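Side-chain contacts in citrate lyase, subunit 1 (Methanosaeta concilii, PDB 6HXI), which probably catalyses, with its partner subunit, the ATP-driven cleavage of citrate by coenzyme A to acetyl-CoA and oxaloacetate: residues K12-R17 / S191-A196; V120-D125 / D129-S134; I149-D154 / D160-G165; K387-L392 / V398-H403. All coordinates share one frame; numbering follows the deposited sequence.

Interaction 1 (K12-R17 / S191-A196); sequences KNLLAR and SDTGFA
L14 reaches out from helix 8-18 with its two methyl branches divided between F195 and T193. Its CD1 lies 3.8 Å from CZ of F195, the far end of the ring. The side chains come from opposing backbones and overlap at their ends, while the backbones themselves stay well apart; even the nearest pair of CA atoms, those of L14 and T193, is separated by 8.6 Å. In L14 the CG sits beside the backbone N and anti to the carbonyl carbon (chi1 -77°), which carries both branches out across the gap. The other branch, CD2, comes within 4.3 Å of CG2 of T193, a looser touch. The contact belongs to the ATP-grasp domain, where helix 8-18 packs against the short turn, made through G194, between helix 173-192 and strand 195-206. A threonine suits the helix exit because its two branches can serve different surroundings: CG2 faces the leucine, while OG1 is hydrogen-bonded to the backbone O of F189 and to R230. Leucine and phenylalanine suit the buried side, where F189 also meets the F195 ring, with the planes about 40° apart, and touches L14 as well, and where A217 and L219 of strand 209-220 pack on F195.

Interaction 2 (V120-D125 / D129-S134); sequences VAISSD and DNIFFS
V120 turns its CG2 methyl toward the facing strand, 4.1 Å from CG2 of I131, the two side chains running side by side and pointing the same way. A121 forms a hydrogen-bonded pair with F132: the phenylalanine N reaches A121 O at 2.8 Å, and A121 N returns the bond to F132 O. The small alanine leaves room for the ring, whose CD2 is 4.2 Å from A121 CB. I122 returns to the face of V120 and sets CG1 4.0 Å from CG1 of I131, again alongside. This alternation belongs to an antiparallel beta hairpin, strands 118-125 and 128-134, in the ATP-grasp domain; the beta-branched residues lie on the face covered by helix 173-192, with I183 and L186 against V120 and Y190 against I122. S123 repeats the paired backbone bonds with N130, and its CB meets the edge of the F132 ring near the ring plane. S124 gives its hydroxyl proton to D129 OD1 at 2.7 Å, on the anti side of the carboxylate and 29° out of its plane; the same OG also bonds to Y190, while W187 NE1 is hydrogen-bonded to D129 OD2. At D125, CG lies between the backbone N and the carbonyl carbon (chi1 67°), and the carboxylate stands across the amide of N130, their planes 85° apart. N130 ND2 meets D125 OD2 from above the carboxylate plane, 2.9 Å away, and the oxygen lies in the amide plane; N130 OD1 accepts from H152.

Interaction 3 (I149-D154 / D160-G165); sequences ISIHVD and DALDVG
L162 meets V153 through a single methyl: its CD1 lies 3.8 Å from V153 CG2, the two side chains meeting at a slant. The same CD1 comes 4.3 Å from CG2 of I151, so one leucine branch spans two residues that alternate with H152 along the strand. A second apolar touch joins I151 CD1 to V164 CG1 at 4.0 Å, where the side chains cross at about a right angle. With CG1 of I151 beside the backbone N (chi1 -55°), CD1 is carried toward the valine while CG2 is left for the leucine. Strand 149-154 is the outermost strand, within this chain, of the antiparallel sheet of the ATP-grasp domain, and the loop leading to helix 173-192 folds back against it. Flexible leucine suits the loop, since it can reach in from a backbone some distance away, whereas beta-branched isoleucine and valine suit an extended strand. Helix 173-192 closes the apolar cluster, with I183 on both I151 and V164, and W187 on V153. Contact with the backbone is of another kind: L162 CD1 packs 3.4 Å from H152 O without any hydrogen bond.

Interaction 4 (K387-L392 / V398-H403); sequences KLMRDL and VPIQVH
A beta-alpha-beta unit, strand 371-376, helix 382-396 and strand 400-403, frames this contact: the helix lies against the outermost strand, within this chain, of a parallel sheet in the citrate-binding region, a member of the succinyl-CoA synthetase clan. Helix and strand segments run nearly antiparallel, 158° between their directions, with axes 8.4 Å apart at closest, as expected where a helix carries the chain back for the next parallel strand. I400 and V402, two residues apart, both direct their side chains toward the helix, while Q401 and H403 between and after them turn away; beta-branched residues suit such a face. M389 serves both. Its CB lies 3.8 Å from CG2 of V402, and bends at chi2 (-65°) and chi3 (-48°) swing the terminal methyl back so that CE sits 3.8 Å from CG2 of I400, the side chains crossing at about a right angle. An unbranched, flexible methionine suits this double role, and F352 and V356 of helix 348-361 pack against it too. L392, a turn further on, reaches I400 more loosely, CD2 to CD1 at 4.2 Å. On the exposed border R390 is extended from CG to NE and runs past V402, CG against CB of the valine. On the other face of the strand, H403 NE2 donates to Q401 OE1 at 2.8 Å. The guanidinium of R390 lays one face over V402, whose CG1 lies 3.7 Å from NE.

Interactions 1 to 3 gather round one antiparallel sheet of the ATP-grasp domain, and all involve helix 173-192, whose end belongs to interaction 1 and whose side chains pack on the other two. Interactions 2 and 3 are the most closely coupled, centres about 10 Å apart: strands 128-134 and 149-154 are adjacent, with D129 O 2.7 Å from V153 N. Interaction 1 lies about 15 Å, centre to centre, from interaction 2 and touches it where S191 OG is 3.9 Å from D129 OD2. Interaction 4 stands apart in the citrate-binding region, its centre 51 to 60 Å from the others. That region holds the coenzyme A pocket of G259, G307 and F345 and the sodium site of D255, T258 and A260.

Interaction 1 (K12-R17 / S191-A196)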
loop_
_atom_site.group_PDB
_atom_site.type_symbol
_atom_site.label_atom_id
_atom_site.label_comp_id
_atom_site.label_asym_id
_atom_site.label_seq_id
_atom_site.Cartn_x
_atom_site.Cartn_y
_atom_site.Cartn_z
ATOM N N LYS C 12 -15.442 67.231 -3.678
ATOM C CA LYS C 12 -15.309 68.068 -2.483
ATOM C C LYS C 12 -15.215 67.209 -1.224
ATOM O O LYS C 12 -14.470 67.564 -0.312
ATOM C CB LYS C 12 -16.467 69.068 -2.375
ATOM C CG LYS C 12 -16.318 70.246 -3.322
ATOM C CD LYS C 12 -17.507 71.164 -3.285
ATOM C CE LYS C 12 -17.139 72.475 -3.924
ATOM N NZ LYS C 12 -18.279 73.417 -3.947
ATOM N N ASN C 13 -15.955 66.080 -1.181
ATOM C CA ASN C 13 -15.932 65.130 -0.067
ATOM C C ASN C 13 -14.563 64.473 0.018
ATOM O O ASN C 13 -14.032 64.350 1.128
ATOM C CB ASN C 13 -17.029 64.080 -0.192
ATOM C CG ASN C 13 -17.818 63.881 1.077
ATOM O OD1 ASN C 13 -17.269 63.669 2.170
ATOM N ND2 ASN C 13 -19.134 63.957 0.963
ATOM N N LEU C 14 -13.976 64.100 -1.163
ATOM C CA LEU C 14 -12.623 63.531 -1.273
ATOM C C LEU C 14 -11.614 64.574 -0.767
ATOM O O LEU C 14 -10.758 64.255 0.058
ATOM C CB LEU C 14 -12.275 63.103 -2.725
ATOM C CG LEU C 14 -12.877 61.783 -3.244
ATOM C CD1 LEU C 14 -12.679 61.621 -4.753
ATOM C CD2 LEU C 14 -12.291 60.598 -2.526
ATOM N N LEU C 15 -11.753 65.829 -1.229
ATOM C CA LEU C 15 -10.890 66.931 -0.817
ATOM C C LEU C 15 -10.992 67.181 0.692
ATOM O O LEU C 15 -9.964 67.364 1.343
ATOM C CB LEU C 15 -11.190 68.222 -1.599
ATOM C CG LEU C 15 -10.076 69.253 -1.499
ATOM C CD1 LEU C 15 -8.964 68.921 -2.437
ATOM C CD2 LEU C 15 -10.584 70.647 -1.773
ATOM N N ALA C 16 -12.215 67.166 1.240
ATOM C CA ALA C 16 -12.471 67.369 2.664
ATOM C C ALA C 16 -11.851 66.252 3.500
ATOM O O ALA C 16 -11.230 66.536 4.516
ATOM C CB ALA C 16 -13.959 67.451 2.921
ATOM N N ARG C 17 -11.944 64.999 3.021
ATOM C CA ARG C 17 -11.406 63.827 3.698
ATOM C C ARG C 17 -9.892 63.668 3.595
ATOM O O ARG C 17 -9.242 63.486 4.620
ATOM C CB ARG C 17 -12.111 62.540 3.207
ATOM C CG ARG C 17 -12.030 61.367 4.186
ATOM C CD ARG C 17 -13.317 60.558 4.240
ATOM N NE ARG C 17 -13.293 59.409 3.332
ATOM C CZ ARG C 17 -13.808 59.401 2.105
ATOM N NH1 ARG C 17 -14.389 60.492 1.612
ATOM N NH2 ARG C 17 -13.742 58.305 1.359
ATOM N N SER C 191 -2.286 62.919 -7.380
ATOM C CA SER C 191 -1.357 61.815 -7.592
ATOM C C SER C 191 -1.669 60.543 -6.826
ATOM O O SER C 191 -1.462 59.456 -7.358
ATOM C CB SER C 191 0.063 62.266 -7.275
ATOM O OG SER C 191 0.641 62.789 -8.458
ATOM N N ASP C 192 -2.103 60.664 -5.567
ATOM C CA ASP C 192 -2.383 59.506 -4.728
ATOM C C ASP C 192 -3.822 59.009 -4.793
ATOM O O ASP C 192 -4.058 57.843 -4.438
ATOM C CB ASP C 192 -1.975 59.781 -3.271
ATOM C CG ASP C 192 -0.512 60.149 -3.038
ATOM O OD1 ASP C 192 0.335 59.808 -3.901
ATOM O OD2 ASP C 192 -0.214 60.744 -1.976
ATOM N N THR C 193 -4.774 59.857 -5.263
ATOM C CA THR C 193 -6.195 59.495 -5.314
ATOM C C THR C 193 -6.688 59.111 -6.745
ATOM O O THR C 193 -7.883 58.867 -6.932
ATOM C CB THR C 193 -7.044 60.582 -4.641
ATOM O OG1 THR C 193 -6.290 61.116 -3.562
ATOM C CG2 THR C 193 -8.363 60.050 -4.077
ATOM N N GLY C 194 -5.770 58.986 -7.700
ATOM C CA GLY C 194 -6.079 58.516 -9.049
ATOM C C GLY C 194 -6.936 59.403 -9.927
ATOM O O GLY C 194 -7.766 58.911 -10.693
ATOM N N PHE C 195 -6.711 60.715 -9.834
ATOM C CA PHE C 195 -7.414 61.702 -10.636
ATOM C C PHE C 195 -6.774 61.799 -11.995
ATOM O O PHE C 195 -5.570 61.586 -12.131
ATOM C CB PHE C 195 -7.373 63.087 -9.962
ATOM C CG PHE C 195 -8.353 63.276 -8.834
ATOM C CD1 PHE C 195 -8.019 62.915 -7.533
ATOM C CD2 PHE C 195 -9.608 63.817 -9.070
ATOM C CE1 PHE C 195 -8.929 63.086 -6.490
ATOM C CE2 PHE C 195 -10.522 63.971 -8.031
ATOM C CZ PHE C 195 -10.172 63.610 -6.745
ATOM N N ALA C 196 -7.577 62.124 -12.998
ATOM C CA ALA C 196 -7.119 62.335 -14.359
ATOM C C ALA C 196 -7.260 63.853 -14.673
ATOM O O ALA C 196 -6.636 64.364 -15.599
ATOM C CB ALA C 196 -7.964 61.506 -15.317
#

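Interaction 2 (V120-D125 / D129-S134)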
loop_
_atom_site.group_PDB
_atom_site.type_symbol
_atom_site.label_atom_id
_atom_site.label_comp_id
_atom_site.label_asym_id
_atom_site.label_seq_id
_atom_site.Cartn_x
_atom_site.Cartn_y
_atom_site.Cartn_z
ATOM N N VAL C 120 -7.302 77.002 -9.937
ATOM C CA VAL C 120 -6.291 75.935 -9.935
ATOM C C VAL C 120 -6.811 74.708 -10.700
ATOM O O VAL C 120 -7.939 74.273 -10.480
ATOM C CB VAL C 120 -5.707 75.577 -8.528
ATOM C CG1 VAL C 120 -6.763 74.981 -7.596
ATOM C CG2 VAL C 120 -4.504 74.646 -8.644
ATOM N N ALA C 121 -5.982 74.154 -11.590
ATOM C CA ALA C 121 -6.334 72.951 -12.339
ATOM C C ALA C 121 -5.139 72.029 -12.563
ATOM O O ALA C 121 -4.041 72.485 -12.907
ATOM C CB ALA C 121 -6.984 73.314 -13.668
ATOM N N ILE C 122 -5.357 70.721 -12.367
ATOM C CA ILE C 122 -4.326 69.721 -12.590
ATOM C C ILE C 122 -4.816 68.750 -13.657
ATOM O O ILE C 122 -5.917 68.217 -13.573
ATOM C CB ILE C 122 -3.754 69.027 -11.321
ATOM C CG1 ILE C 122 -3.467 70.030 -10.179
ATOM C CG2 ILE C 122 -2.477 68.202 -11.672
ATOM C CD1 ILE C 122 -3.275 69.383 -8.821
ATOM N N SER C 123 -3.996 68.589 -14.689
ATOM C CA SER C 123 -4.215 67.737 -15.848
ATOM C C SER C 123 -2.890 67.054 -16.137
ATOM O O SER C 123 -1.849 67.535 -15.694
ATOM C CB SER C 123 -4.590 68.608 -17.041
ATOM O OG SER C 123 -5.449 67.902 -17.914
ATOM N N SER C 124 -2.897 65.966 -16.905
ATOM C CA SER C 124 -1.640 65.310 -17.236
ATOM C C SER C 124 -1.325 65.333 -18.721
ATOM O O SER C 124 -2.241 65.368 -19.541
ATOM C CB SER C 124 -1.641 63.885 -16.722
ATOM O OG SER C 124 -1.774 63.844 -15.313
ATOM N N ASP C 125 -0.025 65.324 -19.058
ATOM C CA ASP C 125 0.486 65.246 -20.431
ATOM C C ASP C 125 1.434 64.043 -20.519
ATOM O O ASP C 125 1.595 63.369 -19.511
ATOM C CB ASP C 125 1.112 66.578 -20.917
ATOM C CG ASP C 125 2.406 67.064 -20.262
ATOM O OD1 ASP C 125 3.025 66.288 -19.493
ATOM O OD2 ASP C 125 2.802 68.218 -20.528
ATOM N N ASP C 129 2.544 65.889 -15.065
ATOM C CA ASP C 129 1.324 66.612 -14.688
ATOM C C ASP C 129 1.543 68.108 -14.805
ATOM O O ASP C 129 2.646 68.596 -14.552
ATOM C CB ASP C 129 0.900 66.247 -13.256
ATOM C CG ASP C 129 0.944 64.750 -12.976
ATOM O OD1 ASP C 129 0.464 63.971 -13.830
ATOM O OD2 ASP C 129 1.469 64.360 -11.908
ATOM N N ASN C 130 0.504 68.837 -15.216
ATOM C CA ASN C 130 0.576 70.287 -15.339
ATOM C C ASN C 130 -0.398 70.939 -14.370
ATOM O O ASN C 130 -1.570 70.575 -14.347
ATOM C CB ASN C 130 0.298 70.727 -16.773
ATOM C CG ASN C 130 1.295 70.198 -17.766
ATOM O OD1 ASN C 130 2.496 70.454 -17.667
ATOM N ND2 ASN C 130 0.815 69.433 -18.742
ATOM N N ILE C 131 0.106 71.866 -13.542
ATOM C CA ILE C 131 -0.686 72.647 -12.589
ATOM C C ILE C 131 -0.905 74.031 -13.211
ATOM O O ILE C 131 0.049 74.655 -13.660
ATOM C CB ILE C 131 -0.010 72.729 -11.185
ATOM C CG1 ILE C 131 0.306 71.303 -10.634
ATOM C CG2 ILE C 131 -0.872 73.562 -10.195
ATOM C CD1 ILE C 131 1.218 71.248 -9.434
ATOM N N PHE C 132 -2.151 74.487 -13.260
ATOM C CA PHE C 132 -2.530 75.786 -13.822
ATOM C C PHE C 132 -3.054 76.667 -12.702
ATOM O O PHE C 132 -3.827 76.193 -11.868
ATOM C CB PHE C 132 -3.573 75.621 -14.947
ATOM C CG PHE C 132 -3.123 74.691 -16.050
ATOM C CD1 PHE C 132 -2.297 75.144 -17.071
ATOM C CD2 PHE C 132 -3.494 73.354 -16.051
ATOM C CE1 PHE C 132 -1.854 74.274 -18.078
ATOM C CE2 PHE C 132 -3.046 72.485 -17.054
ATOM C CZ PHE C 132 -2.237 72.954 -18.065
ATOM N N PHE C 133 -2.581 77.923 -12.640
ATOM C CA PHE C 133 -2.995 78.862 -11.613
ATOM C C PHE C 133 -3.210 80.254 -12.189
ATOM O O PHE C 133 -2.420 80.717 -13.020
ATOM C CB PHE C 133 -1.988 78.900 -10.433
ATOM C CG PHE C 133 -2.323 79.904 -9.346
ATOM C CD1 PHE C 133 -3.230 79.592 -8.342
ATOM C CD2 PHE C 133 -1.743 81.169 -9.339
ATOM C CE1 PHE C 133 -3.572 80.528 -7.366
ATOM C CE2 PHE C 133 -2.090 82.113 -8.362
ATOM C CZ PHE C 133 -2.985 81.777 -7.367
ATOM N N SER C 134 -4.256 80.935 -11.703
ATOM C CA SER C 134 -4.567 82.320 -12.056
ATOM C C SER C 134 -5.230 83.037 -10.878
ATOM O O SER C 134 -5.749 82.380 -9.965
ATOM C CB SER C 134 -5.443 82.390 -13.305
ATOM O OG SER C 134 -5.498 83.721 -13.797
#

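Interaction 3 (I149-D154 / D160-G165)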
loop_
_atom_site.group_PDB
_atom_site.type_symbol
_atom_site.label_atom_id
_atom_site.label_comp_id
_atom_site.label_asym_id
_atom_site.label_seq_id
_atom_site.Cartn_x
_atom_site.Cartn_y
_atom_site.Cartn_z
ATOM N N ILE C 149 -0.637 80.940 -15.209
ATOM C CA ILE C 149 0.712 80.380 -15.089
ATOM C C ILE C 149 0.631 78.861 -15.070
ATOM O O ILE C 149 -0.293 78.302 -14.472
ATOM C CB ILE C 149 1.577 80.973 -13.930
ATOM C CG1 ILE C 149 0.966 80.726 -12.525
ATOM C CG2 ILE C 149 1.876 82.455 -14.158
ATOM C CD1 ILE C 149 1.537 79.507 -11.816
ATOM N N SER C 150 1.590 78.198 -15.724
ATOM C CA SER C 150 1.653 76.743 -15.817
ATOM C C SER C 150 2.906 76.213 -15.124
ATOM O O SER C 150 3.992 76.752 -15.344
ATOM C CB SER C 150 1.631 76.316 -17.280
ATOM O OG SER C 150 1.678 74.902 -17.412
ATOM N N ILE C 151 2.752 75.157 -14.291
ATOM C CA ILE C 151 3.833 74.478 -13.546
ATOM C C ILE C 151 3.832 73.013 -13.943
ATOM O O ILE C 151 2.873 72.309 -13.625
ATOM C CB ILE C 151 3.685 74.641 -11.995
ATOM C CG1 ILE C 151 3.596 76.142 -11.572
ATOM C CG2 ILE C 151 4.805 73.895 -11.240
ATOM C CD1 ILE C 151 2.978 76.410 -10.184
ATOM N N HIS C 152 4.898 72.550 -14.616
ATOM C CA HIS C 152 5.005 71.158 -15.019
ATOM C C HIS C 152 5.717 70.331 -13.945
ATOM O O HIS C 152 6.795 70.703 -13.503
ATOM C CB HIS C 152 5.705 71.016 -16.382
ATOM C CG HIS C 152 5.842 69.586 -16.820
ATOM N ND1 HIS C 152 4.755 68.866 -17.300
ATOM C CD2 HIS C 152 6.917 68.763 -16.763
ATOM C CE1 HIS C 152 5.211 67.650 -17.549
ATOM N NE2 HIS C 152 6.500 67.534 -17.229
ATOM N N VAL C 153 5.109 69.199 -13.550
ATOM C CA VAL C 153 5.637 68.257 -12.560
ATOM C C VAL C 153 6.029 66.995 -13.316
ATOM O O VAL C 153 5.163 66.310 -13.860
ATOM C CB VAL C 153 4.626 67.962 -11.410
ATOM C CG1 VAL C 153 5.285 67.176 -10.280
ATOM C CG2 VAL C 153 4.011 69.250 -10.868
ATOM N N ASP C 154 7.338 66.725 -13.414
ATOM C CA ASP C 154 7.869 65.560 -14.121
ATOM C C ASP C 154 7.410 64.280 -13.414
ATOM O O ASP C 154 7.317 64.251 -12.180
ATOM C CB ASP C 154 9.403 65.638 -14.219
ATOM C CG ASP C 154 10.042 64.490 -14.972
ATOM O OD1 ASP C 154 10.072 64.540 -16.218
ATOM O OD2 ASP C 154 10.516 63.536 -14.312
ATOM N N ASP C 160 8.542 67.649 -5.084
ATOM C CA ASP C 160 9.676 67.980 -4.203
ATOM C C ASP C 160 10.891 68.532 -4.973
ATOM O O ASP C 160 11.676 69.320 -4.426
ATOM C CB ASP C 160 10.075 66.761 -3.360
ATOM C CG ASP C 160 9.017 66.282 -2.381
ATOM O OD1 ASP C 160 7.817 66.279 -2.748
ATOM O OD2 ASP C 160 9.391 65.861 -1.266
ATOM N N ALA C 161 11.010 68.140 -6.259
ATOM C CA ALA C 161 12.062 68.593 -7.169
ATOM C C ALA C 161 11.802 70.030 -7.681
ATOM O O ALA C 161 12.630 70.569 -8.422
ATOM C CB ALA C 161 12.171 67.627 -8.340
ATOM N N LEU C 162 10.666 70.649 -7.276
ATOM C CA LEU C 162 10.261 71.982 -7.731
ATOM C C LEU C 162 10.057 73.029 -6.640
ATOM O O LEU C 162 9.435 72.752 -5.611
ATOM C CB LEU C 162 8.955 71.902 -8.556
ATOM C CG LEU C 162 8.927 71.014 -9.784
ATOM C CD1 LEU C 162 7.508 70.698 -10.167
ATOM C CD2 LEU C 162 9.660 71.652 -10.945
ATOM N N ASP C 163 10.492 74.269 -6.925
ATOM C CA ASP C 163 10.247 75.419 -6.064
ATOM C C ASP C 163 8.978 76.059 -6.630
ATOM O O ASP C 163 9.049 76.858 -7.572
ATOM C CB ASP C 163 11.432 76.400 -6.081
ATOM C CG ASP C 163 11.128 77.746 -5.433
ATOM O OD1 ASP C 163 10.875 77.773 -4.209
ATOM O OD2 ASP C 163 11.104 78.764 -6.162
ATOM N N VAL C 164 7.808 75.639 -6.098
ATOM C CA VAL C 164 6.473 76.110 -6.501
ATOM C C VAL C 164 6.328 77.607 -6.198
ATOM O O VAL C 164 5.651 78.311 -6.945
ATOM C CB VAL C 164 5.315 75.243 -5.912
ATOM C CG1 VAL C 164 3.952 75.774 -6.331
ATOM C CG2 VAL C 164 5.450 73.776 -6.323
ATOM N N GLY C 165 7.035 78.073 -5.159
ATOM C CA GLY C 165 7.113 79.466 -4.730
ATOM C C GLY C 165 7.099 80.456 -5.872
ATOM O O GLY C 165 6.286 81.378 -5.857
#

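Interaction 4 (K387-L392 / V398-H403)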
loop_
_atom_site.group_PDB
_atom_site.type_symbol
_atom_site.label_atom_id
_atom_site.label_comp_id
_atom_site.label_asym_id
_atom_site.label_seq_id
_atom_site.Cartn_x
_atom_site.Cartn_y
_atom_site.Cartn_z
ATOM N N LYS C 387 -18.282 27.453 -38.591
ATOM C CA LYS C 387 -19.010 26.187 -38.792
ATOM C C LYS C 387 -20.235 26.129 -37.858
ATOM O O LYS C 387 -21.312 25.744 -38.307
ATOM C CB LYS C 387 -18.104 24.967 -38.543
ATOM C CG LYS C 387 -18.595 23.686 -39.230
ATOM C CD LYS C 387 -18.154 22.405 -38.506
ATOM C CE LYS C 387 -16.714 22.002 -38.767
ATOM N NZ LYS C 387 -16.164 21.166 -37.665
ATOM N N LEU C 388 -20.064 26.526 -36.572
ATOM C CA LEU C 388 -21.120 26.595 -35.553
ATOM C C LEU C 388 -22.241 27.544 -35.992
ATOM O O LEU C 388 -23.408 27.207 -35.837
ATOM C CB LEU C 388 -20.548 27.112 -34.210
ATOM C CG LEU C 388 -19.645 26.188 -33.398
ATOM C CD1 LEU C 388 -18.874 26.992 -32.341
ATOM C CD2 LEU C 388 -20.442 25.078 -32.751
ATOM N N MET C 389 -21.870 28.737 -36.516
ATOM C CA MET C 389 -22.785 29.782 -37.004
ATOM C C MET C 389 -23.539 29.333 -38.258
ATOM O O MET C 389 -24.702 29.683 -38.408
ATOM C CB MET C 389 -22.033 31.095 -37.320
ATOM C CG MET C 389 -21.418 31.808 -36.118
ATOM S SD MET C 389 -22.551 32.473 -34.861
ATOM C CE MET C 389 -23.748 33.332 -35.850
ATOM N N ARG C 390 -22.867 28.599 -39.168
ATOM C CA ARG C 390 -23.457 28.089 -40.408
ATOM C C ARG C 390 -24.475 26.995 -40.105
ATOM O O ARG C 390 -25.552 26.993 -40.708
ATOM C CB ARG C 390 -22.381 27.575 -41.383
ATOM C CG ARG C 390 -21.659 28.682 -42.115
ATOM C CD ARG C 390 -20.717 28.134 -43.158
ATOM N NE ARG C 390 -19.612 29.057 -43.434
ATOM C CZ ARG C 390 -18.370 28.886 -42.991
ATOM N NH1 ARG C 390 -18.063 27.830 -42.251
ATOM N NH2 ARG C 390 -17.424 29.767 -43.295
ATOM N N ASP C 391 -24.136 26.081 -39.159
ATOM C CA ASP C 391 -24.995 24.978 -38.712
ATOM C C ASP C 391 -26.225 25.517 -37.983
ATOM O O ASP C 391 -27.293 24.918 -38.073
ATOM C CB ASP C 391 -24.222 24.010 -37.798
ATOM C CG ASP C 391 -23.047 23.270 -38.429
ATOM O OD1 ASP C 391 -22.798 23.462 -39.643
ATOM O OD2 ASP C 391 -22.357 22.535 -37.704
ATOM N N LEU C 392 -26.061 26.647 -37.268
ATOM C CA LEU C 392 -27.105 27.344 -36.518
ATOM C C LEU C 392 -28.121 27.975 -37.465
ATOM O O LEU C 392 -29.318 27.744 -37.296
ATOM C CB LEU C 392 -26.482 28.400 -35.576
ATOM C CG LEU C 392 -27.429 29.183 -34.655
ATOM C CD1 LEU C 392 -28.069 28.278 -33.626
ATOM C CD2 LEU C 392 -26.695 30.319 -33.964
ATOM N N VAL C 398 -33.791 31.904 -39.011
ATOM C CA VAL C 398 -33.443 33.316 -39.220
ATOM C C VAL C 398 -32.237 33.391 -40.179
ATOM O O VAL C 398 -31.364 32.515 -40.112
ATOM C CB VAL C 398 -33.214 34.138 -37.906
ATOM C CG1 VAL C 398 -34.521 34.375 -37.151
ATOM C CG2 VAL C 398 -32.165 33.506 -37.004
ATOM N N PRO C 399 -32.171 34.398 -41.088
ATOM C CA PRO C 399 -31.025 34.467 -42.014
ATOM C C PRO C 399 -29.687 34.789 -41.333
ATOM O O PRO C 399 -29.561 35.807 -40.650
ATOM C CB PRO C 399 -31.446 35.546 -43.035
ATOM C CG PRO C 399 -32.913 35.800 -42.787
ATOM C CD PRO C 399 -33.119 35.503 -41.334
ATOM N N ILE C 400 -28.703 33.885 -41.483
ATOM C CA ILE C 400 -27.361 34.071 -40.914
ATOM C C ILE C 400 -26.311 33.993 -42.044
ATOM O O ILE C 400 -25.976 32.896 -42.510
ATOM C CB ILE C 400 -27.042 33.160 -39.676
ATOM C CG1 ILE C 400 -28.111 33.321 -38.562
ATOM C CG2 ILE C 400 -25.640 33.463 -39.135
ATOM C CD1 ILE C 400 -28.038 32.384 -37.359
ATOM N N GLN C 401 -25.833 35.171 -42.499
ATOM C CA GLN C 401 -24.811 35.332 -43.545
ATOM C C GLN C 401 -23.441 35.254 -42.884
ATOM O O GLN C 401 -23.112 36.127 -42.083
ATOM C CB GLN C 401 -24.988 36.679 -44.255
ATOM C CG GLN C 401 -25.604 36.582 -45.645
ATOM C CD GLN C 401 -25.105 37.709 -46.512
ATOM O OE1 GLN C 401 -23.899 37.845 -46.765
ATOM N NE2 GLN C 401 -26.017 38.544 -46.985
ATOM N N VAL C 402 -22.665 34.186 -43.187
ATOM C CA VAL C 402 -21.367 33.899 -42.540
ATOM C C VAL C 402 -20.159 34.126 -43.468
ATOM O O VAL C 402 -20.090 33.557 -44.564
ATOM C CB VAL C 402 -21.366 32.486 -41.906
ATOM C CG1 VAL C 402 -19.995 32.123 -41.319
ATOM C CG2 VAL C 402 -22.453 32.373 -40.837
ATOM N N HIS C 403 -19.210 34.970 -42.997
ATOM C CA HIS C 403 -18.000 35.388 -43.716
ATOM C C HIS C 403 -16.748 35.190 -42.892
ATOM O O HIS C 403 -16.806 35.162 -41.666
ATOM C CB HIS C 403 -18.092 36.871 -44.128
ATOM C CG HIS C 403 -19.267 37.191 -44.991
ATOM N ND1 HIS C 403 -19.128 37.369 -46.350
ATOM C CD2 HIS C 403 -20.567 37.347 -44.657
ATOM C CE1 HIS C 403 -20.343 37.636 -46.805
ATOM N NE2 HIS C 403 -21.243 37.631 -45.822
#